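PDB 3RE1: uroporphyrinogen-III synthetase from Pseudomonas syringae pv. tomato, which probably catalyses the cyclisation of the linear tetrapyrrole hydroxymethylbilane to uroporphyrinogen III, a step of porphyrin biosynthesis. Local coordinates for residues V70-K75 and Q106-Y111; F62-Y67 and L145-N150; L80-I85 and Y111-S116. All coordinates share one frame; numbering follows the deposited sequence.

All three contacts lie in one lobe of the chain, round the sheet that contains strands 143-148, 69-72, 97-99 and 115-116, and none has a hydrogen bond between its segments. Interaction 1 is partly buried: it sets helix 102-110 against strand 69-72, with a lysine chain at its exposed end. Interactions 2 and 3 are buried, and each has an aliphatic carbon over a tyrosine face, centrally in interaction 2 and off-centre in interaction 3. Tyr111, just after helix 102-110, belongs to interactions 1 and 3 but makes contacts only in the latter; Leu108 packs on Ile82 between them. Interaction 2 uses strand 143-148, which pairs with strand 69-72 through Ile71, and its Met147 also packs on Ala81 of interaction 3.

Interaction 1 (V70-K75 and Q106-Y111); sequences VIVVSK and QILLDY
Val72 and Leu108 meet obliquely, Leu108 CD1 lying against the flank of the valine, 4.1 Å from Val72 CG2 and equally far from Val72 CB. The bonds from CA to CB of both residues point across the gap, and their CA atoms are 8.9 Å apart, so the contact is made by side chains. Val72 offers the branch that lies beside its own backbone N, since CG1 takes the position anti to that N (chi1 -178°).

One helical position earlier, Ile107 CD1 comes up to the flank of Lys75 at about a right angle. It touches the aliphatic chain over three successive carbons, closest at Lys75 CG (3.8 Å). The lysine chain then bends at its third torsion (-70°) and carries the ammonium away from the isoleucine, so an apolar stem covers Ile107 while the charge stays at the exposed end. Just before Lys75, Ser74 caps helix 75-88, its OG accepting from the backbone N of Ala77. Trp97 of the neighbouring strand 97-99 touches both Val72 and Leu108. Helix 102-110 thus lies on a parallel strand, the layered packing typical of the alpha/beta lobes of the HemD-like fold.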
ATOM      1  N   VAL A  70      11.191 -12.592  10.306  1.00 29.99           N
ATOM      2  CA  VAL A  70      11.112 -11.821   9.091  1.00 32.08           C
ATOM      3  C   VAL A  70       9.690 -11.352   8.902  1.00 33.36           C
ATOM      4  O   VAL A  70       8.780 -12.167   8.902  1.00 37.56           O
ATOM      5  CB  VAL A  70      11.471 -12.665   7.862  1.00 34.54           C
ATOM      6  CG1 VAL A  70      11.168 -11.888   6.593  1.00 26.70           C
ATOM      7  CG2 VAL A  70      12.905 -13.029   7.902  1.00 32.60           C
ATOM      8  N   ILE A  71       9.518 -10.042   8.735  1.00 33.94           N
ATOM      9  CA  ILE A  71       8.218  -9.411   8.484  1.00 33.42           C
ATOM     10  C   ILE A  71       8.168  -8.869   7.050  1.00 31.56           C
ATOM     11  O   ILE A  71       9.085  -8.180   6.572  1.00 29.22           O
ATOM     12  CB  ILE A  71       7.985  -8.179   9.437  1.00 37.47           C
ATOM     13  CG1 ILE A  71       8.072  -8.577  10.910  1.00 35.58           C
ATOM     14  CG2 ILE A  71       6.641  -7.566   9.179  1.00 28.28           C
ATOM     15  CD1 ILE A  71       8.290  -7.416  11.883  1.00 45.63           C
ATOM     16  N   VAL A  72       7.090  -9.166   6.359  1.00 28.93           N
ATOM     17  CA  VAL A  72       6.915  -8.694   4.979  1.00 31.40           C
ATOM     18  C   VAL A  72       5.656  -7.803   4.956  1.00 35.52           C
ATOM     19  O   VAL A  72       4.582  -8.185   5.399  1.00 32.79           O
ATOM     20  CB  VAL A  72       6.769  -9.874   4.015  1.00 26.12           C
ATOM     21  CG1 VAL A  72       6.633  -9.399   2.563  1.00 29.09           C
ATOM     22  CG2 VAL A  72       7.952 -10.794   4.147  1.00 16.52           C
ATOM     23  N   VAL A  73       5.790  -6.615   4.414  1.00 40.76           N
ATOM     24  CA  VAL A  73       4.721  -5.631   4.542  1.00 47.65           C
ATOM     25  C   VAL A  73       3.739  -5.491   3.380  1.00 50.04           C
ATOM     26  O   VAL A  73       2.583  -5.157   3.591  1.00 49.31           O
ATOM     27  CB  VAL A  73       5.328  -4.251   4.798  1.00 49.50           C
ATOM     28  CG1 VAL A  73       6.035  -3.782   3.507  1.00 49.26           C
ATOM     29  CG2 VAL A  73       4.232  -3.275   5.205  1.00 58.46           C
ATOM     30  N   SER A  74       4.203  -5.715   2.155  1.00 52.48           N
ATOM     31  CA  SER A  74       3.353  -5.606   0.965  1.00 45.54           C
ATOM     32  C   SER A  74       3.411  -6.862   0.110  1.00 47.43           C
ATOM     33  O   SER A  74       4.301  -7.698   0.259  1.00 46.71           O
ATOM     34  CB  SER A  74       3.769  -4.381   0.130  1.00 48.93           C
ATOM     35  OG  SER A  74       5.105  -4.463  -0.369  1.00 41.38           O
ATOM     36  N   LYS A  75       2.441  -6.998  -0.787  1.00 52.03           N
ATOM     37  CA  LYS A  75       2.419  -8.104  -1.748  1.00 50.67           C
ATOM     38  C   LYS A  75       3.612  -7.963  -2.683  1.00 48.17           C
ATOM     39  O   LYS A  75       4.292  -8.949  -2.981  1.00 49.16           O
ATOM     40  CB  LYS A  75       1.103  -8.100  -2.524  1.00 54.16           C
ATOM     41  CG  LYS A  75      -0.099  -8.473  -1.642  1.00 51.98           C
ATOM     42  CD  LYS A  75      -1.354  -8.741  -2.414  1.00 51.99           C
ATOM     43  CE  LYS A  75      -1.917  -7.465  -3.034  1.00 65.05           C
ATOM     44  NZ  LYS A  75      -3.321  -7.637  -3.583  1.00 69.40           N
ATOM     45  N   GLN A 106      -0.639 -15.485   2.537  1.00 45.78           N
ATOM     46  CA  GLN A 106      -0.855 -16.679   1.735  1.00 39.21           C
ATOM     47  C   GLN A 106       0.229 -16.797   0.678  1.00 37.31           C
ATOM     48  O   GLN A 106       0.726 -17.884   0.392  1.00 36.64           O
ATOM     49  CB  GLN A 106      -2.225 -16.648   1.072  1.00 43.69           C
ATOM     50  CG  GLN A 106      -3.288 -17.558   1.738  1.00 50.29           C
ATOM     51  CD  GLN A 106      -2.995 -19.083   1.694  1.00 54.71           C
ATOM     52  OE1 GLN A 106      -3.761 -19.863   2.272  1.00 58.61           O
ATOM     53  NE2 GLN A 106      -1.901 -19.505   1.022  1.00 49.80           N
ATOM     54  N   ILE A 107       0.642 -15.667   0.132  1.00 35.32           N
ATOM     55  CA  ILE A 107       1.675 -15.677  -0.881  1.00 37.49           C
ATOM     56  C   ILE A 107       2.921 -16.375  -0.355  1.00 41.53           C
ATOM     57  O   ILE A 107       3.459 -17.281  -1.016  1.00 46.55           O
ATOM     58  CB  ILE A 107       2.008 -14.258  -1.324  1.00 37.50           C
ATOM     59  CG1 ILE A 107       0.758 -13.616  -1.955  1.00 39.03           C
ATOM     60  CG2 ILE A 107       3.175 -14.276  -2.289  1.00 35.39           C
ATOM     61  CD1 ILE A 107       0.841 -12.105  -2.149  1.00 45.63           C
ATOM     62  N   LEU A 108       3.352 -15.982   0.846  1.00 42.77           N
ATOM     63  CA  LEU A 108       4.507 -16.592   1.537  1.00 40.74           C
ATOM     64  C   LEU A 108       4.227 -18.050   1.936  1.00 43.53           C
ATOM     65  O   LEU A 108       5.089 -18.939   1.789  1.00 35.65           O
ATOM     66  CB  LEU A 108       4.851 -15.799   2.797  1.00 36.96           C
ATOM     67  CG  LEU A 108       5.053 -14.292   2.592  1.00 35.56           C
ATOM     68  CD1 LEU A 108       4.984 -13.617   3.923  1.00 33.35           C
ATOM     69  CD2 LEU A 108       6.377 -14.004   1.857  1.00 16.36           C
ATOM     70  N   LEU A 109       3.010 -18.276   2.425  1.00 36.36           N
ATOM     71  CA  LEU A 109       2.590 -19.587   2.845  1.00 40.61           C
ATOM     72  C   LEU A 109       2.610 -20.577   1.667  1.00 46.88           C
ATOM     73  O   LEU A 109       2.985 -21.733   1.830  1.00 46.54           O
ATOM     74  CB  LEU A 109       1.198 -19.497   3.454  1.00 43.52           C
ATOM     75  CG  LEU A 109       0.695 -20.597   4.381  1.00 43.22           C
ATOM     76  CD1 LEU A 109       0.487 -21.885   3.606  1.00 51.28           C
ATOM     77  CD2 LEU A 109       1.699 -20.789   5.514  1.00 42.61           C
ATOM     78  N   ASP A 110       2.234 -20.115   0.484  1.00 49.96           N
ATOM     79  CA  ASP A 110       2.250 -20.980  -0.689  1.00 54.67           C
ATOM     80  C   ASP A 110       3.643 -21.483  -1.032  1.00 54.08           C
ATOM     81  O   ASP A 110       3.784 -22.624  -1.458  1.00 57.43           O
ATOM     82  CB  ASP A 110       1.661 -20.278  -1.927  1.00 53.12           C
ATOM     83  CG  ASP A 110       0.136 -20.169  -1.877  1.00 59.13           C
ATOM     84  OD1 ASP A 110      -0.505 -20.979  -1.148  1.00 58.35           O
ATOM     85  OD2 ASP A 110      -0.411 -19.271  -2.580  1.00 53.24           O
ATOM     86  N   TYR A 111       4.660 -20.635  -0.875  1.00 50.06           N
ATOM     87  CA  TYR A 111       6.028 -21.038  -1.234  1.00 49.16           C
ATOM     88  C   TYR A 111       6.652 -21.932  -0.171  1.00 47.94           C
ATOM     89  O   TYR A 111       7.800 -22.357  -0.303  1.00 47.97           O
ATOM     90  CB  TYR A 111       6.915 -19.824  -1.442  1.00 45.19           C
ATOM     91  CG  TYR A 111       8.328 -20.161  -1.829  1.00 49.11           C
ATOM     92  CD1 TYR A 111       8.607 -20.768  -3.048  1.00 47.07           C
ATOM     93  CD2 TYR A 111       9.402 -19.862  -0.976  1.00 44.10           C
ATOM     94  CE1 TYR A 111       9.911 -21.079  -3.406  1.00 39.43           C
ATOM     95  CE2 TYR A 111      10.697 -20.167  -1.338  1.00 37.68           C
ATOM     96  CZ  TYR A 111      10.945 -20.775  -2.551  1.00 35.68           C
ATOM     97  OH  TYR A 111      12.219 -21.082  -2.951  1.00 47.22           O
TER

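Interaction 2 (F62-Y67 and L145-N150); sequences FELLNY and LIMRGN
Leu145 CB sits almost squarely over the Tyr67 ring, 3.7 Å from its centroid and only 9° off the normal, which makes this a CH-pi contact with one face. The rest of Leu145 spreads across the same ring. With CG anti to the backbone N (chi1 180°), CD1 reaches the phenol end, 4.0 Å from Tyr67 CZ, and CD2 lies near CE2. That second methyl also meets Leu64 CD2 at 3.6 Å. Leu64 CD2 in turn touches Met147 CE at 3.9 Å, so a single leucine methyl spans two residues that alternate on the strand and turn their side chains to the same region. Both leucine-leucine and leucine-methionine side chains cross at about a right angle.

Strand 143-148 runs parallel to strand 69-72, and residues 62-67 form the connection from helix 54-62 into the latter, as in a helix-to-strand link of an alpha/beta sheet. A 3-10 turn shapes that connection: Asn66 N bonds Glu63 O at 2.6 Å and Tyr67 N bonds Leu64 O at 3.1 Å. Leu64 O also lies at the edge of the tyrosine ring, in its plane. Further out, Ile60 of helix 54-62 packs on both Tyr67 and Leu145. The phenol oxygen makes a weak hydrogen bond to Asp168, and Leu145 is fixed from the strand side by backbone bonds with Ala69 and Ile71.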
ATOM      1  N   PHE A  62      21.255 -14.881   2.151  1.00 49.05           N
ATOM      2  CA  PHE A  62      21.872 -16.130   2.607  1.00 47.67           C
ATOM      3  C   PHE A  62      21.944 -16.257   4.145  1.00 49.30           C
ATOM      4  O   PHE A  62      21.816 -17.363   4.698  1.00 49.74           O
ATOM      5  CB  PHE A  62      23.278 -16.272   2.016  1.00 44.87           C
ATOM      6  CG  PHE A  62      23.930 -17.595   2.309  1.00 47.46           C
ATOM      7  CD1 PHE A  62      23.757 -18.673   1.437  1.00 45.70           C
ATOM      8  CD2 PHE A  62      24.711 -17.781   3.464  1.00 48.19           C
ATOM      9  CE1 PHE A  62      24.352 -19.912   1.680  1.00 32.21           C
ATOM     10  CE2 PHE A  62      25.303 -19.019   3.729  1.00 45.39           C
ATOM     11  CZ  PHE A  62      25.129 -20.097   2.807  1.00 37.61           C
ATOM     12  N   GLU A  63      22.140 -15.134   4.837  1.00 49.22           N
ATOM     13  CA  GLU A  63      22.185 -15.173   6.300  1.00 51.09           C
ATOM     14  C   GLU A  63      20.890 -14.837   7.038  1.00 47.93           C
ATOM     15  O   GLU A  63      20.938 -14.427   8.183  1.00 45.90           O
ATOM     16  CB  GLU A  63      23.339 -14.314   6.826  1.00 50.27           C
ATOM     17  CG  GLU A  63      24.706 -15.005   6.665  1.00 57.89           C
ATOM     18  CD  GLU A  63      25.826 -14.243   7.334  1.00 70.94           C
ATOM     19  OE1 GLU A  63      26.044 -14.428   8.568  1.00 67.95           O
ATOM     20  OE2 GLU A  63      26.481 -13.443   6.619  1.00 75.15           O
ATOM     21  N   LEU A  64      19.744 -15.039   6.385  1.00 45.56           N
ATOM     22  CA  LEU A  64      18.419 -14.773   6.976  1.00 41.30           C
ATOM     23  C   LEU A  64      18.273 -15.321   8.370  1.00 35.74           C
ATOM     24  O   LEU A  64      17.538 -14.784   9.154  1.00 35.53           O
ATOM     25  CB  LEU A  64      17.290 -15.351   6.123  1.00 34.30           C
ATOM     26  CG  LEU A  64      16.895 -14.515   4.927  1.00 42.67           C
ATOM     27  CD1 LEU A  64      15.783 -15.223   4.193  1.00 45.52           C
ATOM     28  CD2 LEU A  64      16.463 -13.152   5.338  1.00 38.57           C
ATOM     29  N   LEU A  65      19.003 -16.385   8.667  1.00 37.90           N
ATOM     30  CA  LEU A  65      18.943 -16.982   9.985  1.00 41.58           C
ATOM     31  C   LEU A  65      19.508 -16.077  11.055  1.00 38.96           C
ATOM     32  O   LEU A  65      19.255 -16.285  12.233  1.00 37.18           O
ATOM     33  CB  LEU A  65      19.665 -18.323  10.007  1.00 43.80           C
ATOM     34  CG  LEU A  65      19.187 -19.394   9.025  1.00 44.97           C
ATOM     35  CD1 LEU A  65      19.918 -20.712   9.355  1.00 47.16           C
ATOM     36  CD2 LEU A  65      17.683 -19.568   9.062  1.00 32.61           C
ATOM     37  N   ASN A  66      20.261 -15.065  10.641  1.00 38.48           N
ATOM     38  CA  ASN A  66      20.765 -14.057  11.575  1.00 39.36           C
ATOM     39  C   ASN A  66      19.611 -13.402  12.350  1.00 38.46           C
ATOM     40  O   ASN A  66      19.783 -12.896  13.474  1.00 39.93           O
ATOM     41  CB  ASN A  66      21.558 -12.963  10.842  1.00 38.91           C
ATOM     42  CG  ASN A  66      23.013 -13.325  10.686  1.00 45.75           C
ATOM     43  OD1 ASN A  66      23.493 -14.209  11.398  1.00 46.26           O
ATOM     44  ND2 ASN A  66      23.728 -12.661   9.757  1.00 32.42           N
ATOM     45  N   TYR A  67      18.443 -13.411  11.745  1.00 27.69           N
ATOM     46  CA  TYR A  67      17.276 -12.809  12.368  1.00 29.18           C
ATOM     47  C   TYR A  67      16.403 -13.883  13.002  1.00 30.83           C
ATOM     48  O   TYR A  67      16.342 -15.023  12.529  1.00 27.53           O
ATOM     49  CB  TYR A  67      16.454 -12.014  11.320  1.00 23.97           C
ATOM     50  CG  TYR A  67      17.279 -10.919  10.681  1.00 21.47           C
ATOM     51  CD1 TYR A  67      17.352  -9.648  11.236  1.00 24.66           C
ATOM     52  CD2 TYR A  67      18.023 -11.171   9.575  1.00 25.58           C
ATOM     53  CE1 TYR A  67      18.154  -8.676  10.708  1.00 22.98           C
ATOM     54  CE2 TYR A  67      18.812 -10.200   9.012  1.00 32.58           C
ATOM     55  CZ  TYR A  67      18.891  -8.956   9.575  1.00 31.01           C
ATOM     56  OH  TYR A  67      19.678  -7.979   8.970  1.00 35.34           O
ATOM     57  N   LEU A 145      13.926  -8.745  10.525  1.00 28.09           N
ATOM     58  CA  LEU A 145      14.226  -8.178   9.212  1.00 29.60           C
ATOM     59  C   LEU A 145      12.918  -7.838   8.586  1.00 31.22           C
ATOM     60  O   LEU A 145      11.986  -8.647   8.624  1.00 39.69           O
ATOM     61  CB  LEU A 145      14.961  -9.182   8.310  1.00 29.50           C
ATOM     62  CG  LEU A 145      15.319  -8.662   6.915  1.00 21.39           C
ATOM     63  CD1 LEU A 145      16.253  -7.471   6.999  1.00 28.90           C
ATOM     64  CD2 LEU A 145      16.016  -9.709   6.193  1.00 33.76           C
ATOM     65  N   ILE A 146      12.822  -6.637   8.035  1.00 33.91           N
ATOM     66  CA  ILE A 146      11.554  -6.185   7.445  1.00 30.73           C
ATOM     67  C   ILE A 146      11.797  -5.967   5.970  1.00 27.81           C
ATOM     68  O   ILE A 146      12.689  -5.179   5.562  1.00 30.02           O
ATOM     69  CB  ILE A 146      11.032  -4.854   8.108  1.00 32.43           C
ATOM     70  CG1 ILE A 146      10.597  -5.141   9.541  1.00 33.08           C
ATOM     71  CG2 ILE A 146       9.884  -4.257   7.316  1.00 20.28           C
ATOM     72  CD1 ILE A 146      10.301  -3.908  10.400  1.00 45.63           C
ATOM     73  N   MET A 147      11.038  -6.692   5.161  1.00 25.43           N
ATOM     74  CA  MET A 147      11.174  -6.559   3.710  1.00 28.29           C
ATOM     75  C   MET A 147      10.053  -5.655   3.213  1.00 30.76           C
ATOM     76  O   MET A 147       8.861  -5.888   3.485  1.00 28.14           O
ATOM     77  CB  MET A 147      11.142  -7.933   3.067  1.00 28.62           C
ATOM     78  CG  MET A 147      12.407  -8.740   3.381  1.00 33.13           C
ATOM     79  SD  MET A 147      12.456 -10.330   2.611  1.00 40.99           S
ATOM     80  CE  MET A 147      13.536 -11.174   3.728  1.00 47.37           C
ATOM     81  N   ARG A 148      10.439  -4.597   2.510  1.00 34.12           N
ATOM     82  CA  ARG A 148       9.465  -3.651   2.032  1.00 36.65           C
ATOM     83  C   ARG A 148       9.996  -2.811   0.880  1.00 43.51           C
ATOM     84  O   ARG A 148      10.993  -3.170   0.239  1.00 41.96           O
ATOM     85  CB  ARG A 148       9.008  -2.750   3.197  1.00 40.49           C
ATOM     86  CG  ARG A 148      10.041  -2.499   4.258  1.00 39.43           C
ATOM     87  CD  ARG A 148      10.872  -1.273   4.032  1.00 43.06           C
ATOM     88  NE  ARG A 148      10.534  -0.222   4.998  1.00 44.31           N
ATOM     89  CZ  ARG A 148      11.179   0.939   5.097  1.00 52.60           C
ATOM     90  NH1 ARG A 148      12.208   1.225   4.294  1.00 57.31           N
ATOM     91  NH2 ARG A 148      10.796   1.824   5.989  1.00 45.87           N
ATOM     92  N   GLY A 149       9.311  -1.684   0.643  1.00 48.73           N
ATOM     93  CA  GLY A 149       9.671  -0.734  -0.397  1.00 50.54           C
ATOM     94  C   GLY A 149      10.889   0.093  -0.068  1.00 50.66           C
ATOM     95  O   GLY A 149      11.565  -0.141   0.924  1.00 47.84           O
ATOM     96  N   ASN A 150      11.149   1.081  -0.919  1.00 56.82           N
ATOM     97  CA  ASN A 150      12.283   1.975  -0.768  1.00 60.20           C
ATOM     98  C   ASN A 150      12.090   2.884   0.431  1.00 61.99           C
ATOM     99  O   ASN A 150      13.025   3.545   0.892  1.00 63.21           O
ATOM    100  CB  ASN A 150      12.432   2.817  -2.027  1.00 63.14           C
ATOM    101  CG  ASN A 150      13.823   3.364  -2.181  1.00 70.08           C
ATOM    102  OD1 ASN A 150      14.045   4.314  -2.931  1.00 75.66           O
ATOM    103  ND2 ASN A 150      14.784   2.754  -1.474  1.00 75.78           N
TER

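Interaction 3 (L80-I85 and Y111-S116); sequences LAIELI and YGLDAS
Ile82 CG2 presses on one face of the Tyr111 ring, offset toward its rim: the methyl lies 3.6 Å from the ring centroid and 19° off the normal, with Tyr111 CG nearest at 3.4 Å. This CH-pi contact is the tight centre of the interface. The other branch of Ile82 ends in CD1, which passes Tyr111 CB and reaches Leu113 CD1 at 3.6 Å, so the two arms of one isoleucine engage two residues of 111-116. One helical turn on, Ile85 comes at the ring from its edge, placing CG2 3.6 Å from Tyr111 CE2. Tyr111 points its ring at the helix because CG is anti to the backbone N (chi1 -179°).

Away from this cluster the packing gives way to solvent. Gly112, exposed and with a positive phi of 89°, ends helix 102-110 in a Schellman motif, and the next residue, Leu113, is buried with its CB directed toward helix 75-88. Asp114, centre of an inverse gamma turn, lies on the exposed side and forms a salt bridge with Arg132.

Between the segments the chemistry is wholly apolar, yet the phenol hydroxyl is hydrogen-bonded to Asp86 OD1 of the same helix 75-88. The ring is therefore packed by face and edge, while its one polar atom is satisfied by Asp86 and not by a residue of 80-85.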
ATOM      1  N   LEU A  80       8.773 -10.334  -4.419  1.00 46.77           N
ATOM      2  CA  LEU A  80      10.170 -10.147  -4.765  1.00 45.30           C
ATOM      3  C   LEU A  80      11.032 -10.938  -3.804  1.00 47.46           C
ATOM      4  O   LEU A  80      12.185 -11.257  -4.099  1.00 46.63           O
ATOM      5  CB  LEU A  80      10.554  -8.680  -4.677  1.00 45.66           C
ATOM      6  CG  LEU A  80      10.229  -7.777  -5.870  1.00 54.10           C
ATOM      7  CD1 LEU A  80      10.959  -8.262  -7.142  1.00 55.24           C
ATOM      8  CD2 LEU A  80       8.750  -7.771  -6.093  1.00 50.85           C
ATOM      9  N   ALA A  81      10.457 -11.239  -2.641  1.00 48.39           N
ATOM     10  CA  ALA A  81      11.164 -11.932  -1.585  1.00 46.92           C
ATOM     11  C   ALA A  81      11.297 -13.370  -2.004  1.00 46.28           C
ATOM     12  O   ALA A  81      12.410 -13.882  -2.086  1.00 48.77           O
ATOM     13  CB  ALA A  81      10.410 -11.817  -0.244  1.00 44.48           C
ATOM     14  N   ILE A  82      10.165 -14.014  -2.293  1.00 46.86           N
ATOM     15  CA  ILE A  82      10.148 -15.407  -2.762  1.00 44.45           C
ATOM     16  C   ILE A  82      11.179 -15.655  -3.889  1.00 47.74           C
ATOM     17  O   ILE A  82      11.887 -16.671  -3.909  1.00 45.60           O
ATOM     18  CB  ILE A  82       8.774 -15.807  -3.277  1.00 42.39           C
ATOM     19  CG1 ILE A  82       7.681 -15.547  -2.243  1.00 33.60           C
ATOM     20  CG2 ILE A  82       8.773 -17.254  -3.614  1.00 47.73           C
ATOM     21  CD1 ILE A  82       7.826 -16.222  -0.846  1.00 45.63           C
ATOM     22  N   GLU A  83      11.270 -14.710  -4.812  1.00 45.42           N
ATOM     23  CA  GLU A  83      12.189 -14.816  -5.921  1.00 49.13           C
ATOM     24  C   GLU A  83      13.654 -14.789  -5.521  1.00 47.13           C
ATOM     25  O   GLU A  83      14.502 -15.341  -6.219  1.00 49.92           O
ATOM     26  CB  GLU A  83      11.899 -13.743  -6.974  1.00 49.41           C
ATOM     27  CG  GLU A  83      10.508 -13.904  -7.631  1.00 56.56           C
ATOM     28  CD  GLU A  83      10.234 -15.338  -8.158  1.00 59.58           C
ATOM     29  OE1 GLU A  83      11.060 -15.872  -8.934  1.00 66.31           O
ATOM     30  OE2 GLU A  83       9.191 -15.938  -7.803  1.00 50.18           O
ATOM     31  N   LEU A  84      13.955 -14.166  -4.403  1.00 47.97           N
ATOM     32  CA  LEU A  84      15.331 -14.132  -3.922  1.00 52.42           C
ATOM     33  C   LEU A  84      15.690 -15.403  -3.122  1.00 52.13           C
ATOM     34  O   LEU A  84      16.740 -15.997  -3.356  1.00 53.34           O
ATOM     35  CB  LEU A  84      15.551 -12.889  -3.081  1.00 51.17           C
ATOM     36  CG  LEU A  84      16.423 -11.801  -3.688  1.00 52.34           C
ATOM     37  CD1 LEU A  84      15.956 -11.378  -5.053  1.00 52.84           C
ATOM     38  CD2 LEU A  84      16.349 -10.645  -2.727  1.00 57.05           C
ATOM     39  N   ILE A  85      14.812 -15.798  -2.197  1.00 47.14           N
ATOM     40  CA  ILE A  85      14.959 -17.017  -1.439  1.00 45.66           C
ATOM     41  C   ILE A  85      15.174 -18.179  -2.403  1.00 51.03           C
ATOM     42  O   ILE A  85      16.170 -18.891  -2.325  1.00 51.00           O
ATOM     43  CB  ILE A  85      13.700 -17.305  -0.593  1.00 41.52           C
ATOM     44  CG1 ILE A  85      13.649 -16.374   0.613  1.00 50.64           C
ATOM     45  CG2 ILE A  85      13.704 -18.709  -0.067  1.00 39.36           C
ATOM     46  CD1 ILE A  85      13.391 -14.907   0.325  1.00 45.63           C
ATOM     47  N   TYR A 111       4.660 -20.635  -0.875  1.00 50.06           N
ATOM     48  CA  TYR A 111       6.028 -21.038  -1.234  1.00 49.16           C
ATOM     49  C   TYR A 111       6.652 -21.932  -0.171  1.00 47.94           C
ATOM     50  O   TYR A 111       7.800 -22.357  -0.303  1.00 47.97           O
ATOM     51  CB  TYR A 111       6.915 -19.824  -1.442  1.00 45.19           C
ATOM     52  CG  TYR A 111       8.328 -20.161  -1.829  1.00 49.11           C
ATOM     53  CD1 TYR A 111       8.607 -20.768  -3.048  1.00 47.07           C
ATOM     54  CD2 TYR A 111       9.402 -19.862  -0.976  1.00 44.10           C
ATOM     55  CE1 TYR A 111       9.911 -21.079  -3.406  1.00 39.43           C
ATOM     56  CE2 TYR A 111      10.697 -20.167  -1.338  1.00 37.68           C
ATOM     57  CZ  TYR A 111      10.945 -20.775  -2.551  1.00 35.68           C
ATOM     58  OH  TYR A 111      12.219 -21.082  -2.951  1.00 47.22           O
ATOM     59  N   GLY A 112       5.880 -22.218   0.875  1.00 43.86           N
ATOM     60  CA  GLY A 112       6.348 -23.057   1.958  1.00 44.40           C
ATOM     61  C   GLY A 112       7.068 -22.362   3.113  1.00 45.83           C
ATOM     62  O   GLY A 112       7.875 -22.977   3.813  1.00 45.51           O
ATOM     63  N   LEU A 113       6.793 -21.079   3.319  1.00 44.96           N
ATOM     64  CA  LEU A 113       7.392 -20.386   4.442  1.00 41.53           C
ATOM     65  C   LEU A 113       6.480 -20.504   5.663  1.00 42.53           C
ATOM     66  O   LEU A 113       5.251 -20.549   5.552  1.00 43.13           O
ATOM     67  CB  LEU A 113       7.667 -18.926   4.103  1.00 43.25           C
ATOM     68  CG  LEU A 113       8.732 -18.723   3.029  1.00 42.74           C
ATOM     69  CD1 LEU A 113       8.757 -17.270   2.524  1.00 42.60           C
ATOM     70  CD2 LEU A 113      10.066 -19.138   3.586  1.00 36.90           C
ATOM     71  N   ASP A 114       7.098 -20.547   6.828  1.00 40.23           N
ATOM     72  CA  ASP A 114       6.376 -20.694   8.057  1.00 43.00           C
ATOM     73  C   ASP A 114       5.827 -19.329   8.469  1.00 46.59           C
ATOM     74  O   ASP A 114       6.190 -18.780   9.509  1.00 50.00           O
ATOM     75  CB  ASP A 114       7.329 -21.279   9.100  1.00 47.85           C
ATOM     76  CG  ASP A 114       6.686 -21.475  10.442  1.00 56.65           C
ATOM     77  OD1 ASP A 114       5.489 -21.862  10.497  1.00 57.10           O
ATOM     78  OD2 ASP A 114       7.397 -21.241  11.444  1.00 61.19           O
ATOM     79  N   ALA A 115       4.951 -18.793   7.627  1.00 46.45           N
ATOM     80  CA  ALA A 115       4.309 -17.485   7.841  1.00 48.40           C
ATOM     81  C   ALA A 115       3.010 -17.553   8.639  1.00 47.95           C
ATOM     82  O   ALA A 115       2.309 -18.546   8.617  1.00 50.10           O
ATOM     83  CB  ALA A 115       4.030 -16.791   6.502  1.00 40.18           C
ATOM     84  N   SER A 116       2.708 -16.467   9.342  1.00 49.54           N
ATOM     85  CA  SER A 116       1.494 -16.323  10.124  1.00 46.98           C
ATOM     86  C   SER A 116       1.134 -14.842  10.123  1.00 49.12           C
ATOM     87  O   SER A 116       1.948 -13.993   9.753  1.00 43.98           O
ATOM     88  CB  SER A 116       1.707 -16.816  11.554  1.00 50.42           C
ATOM     89  OG  SER A 116       2.730 -16.086  12.216  1.00 56.65           O
TER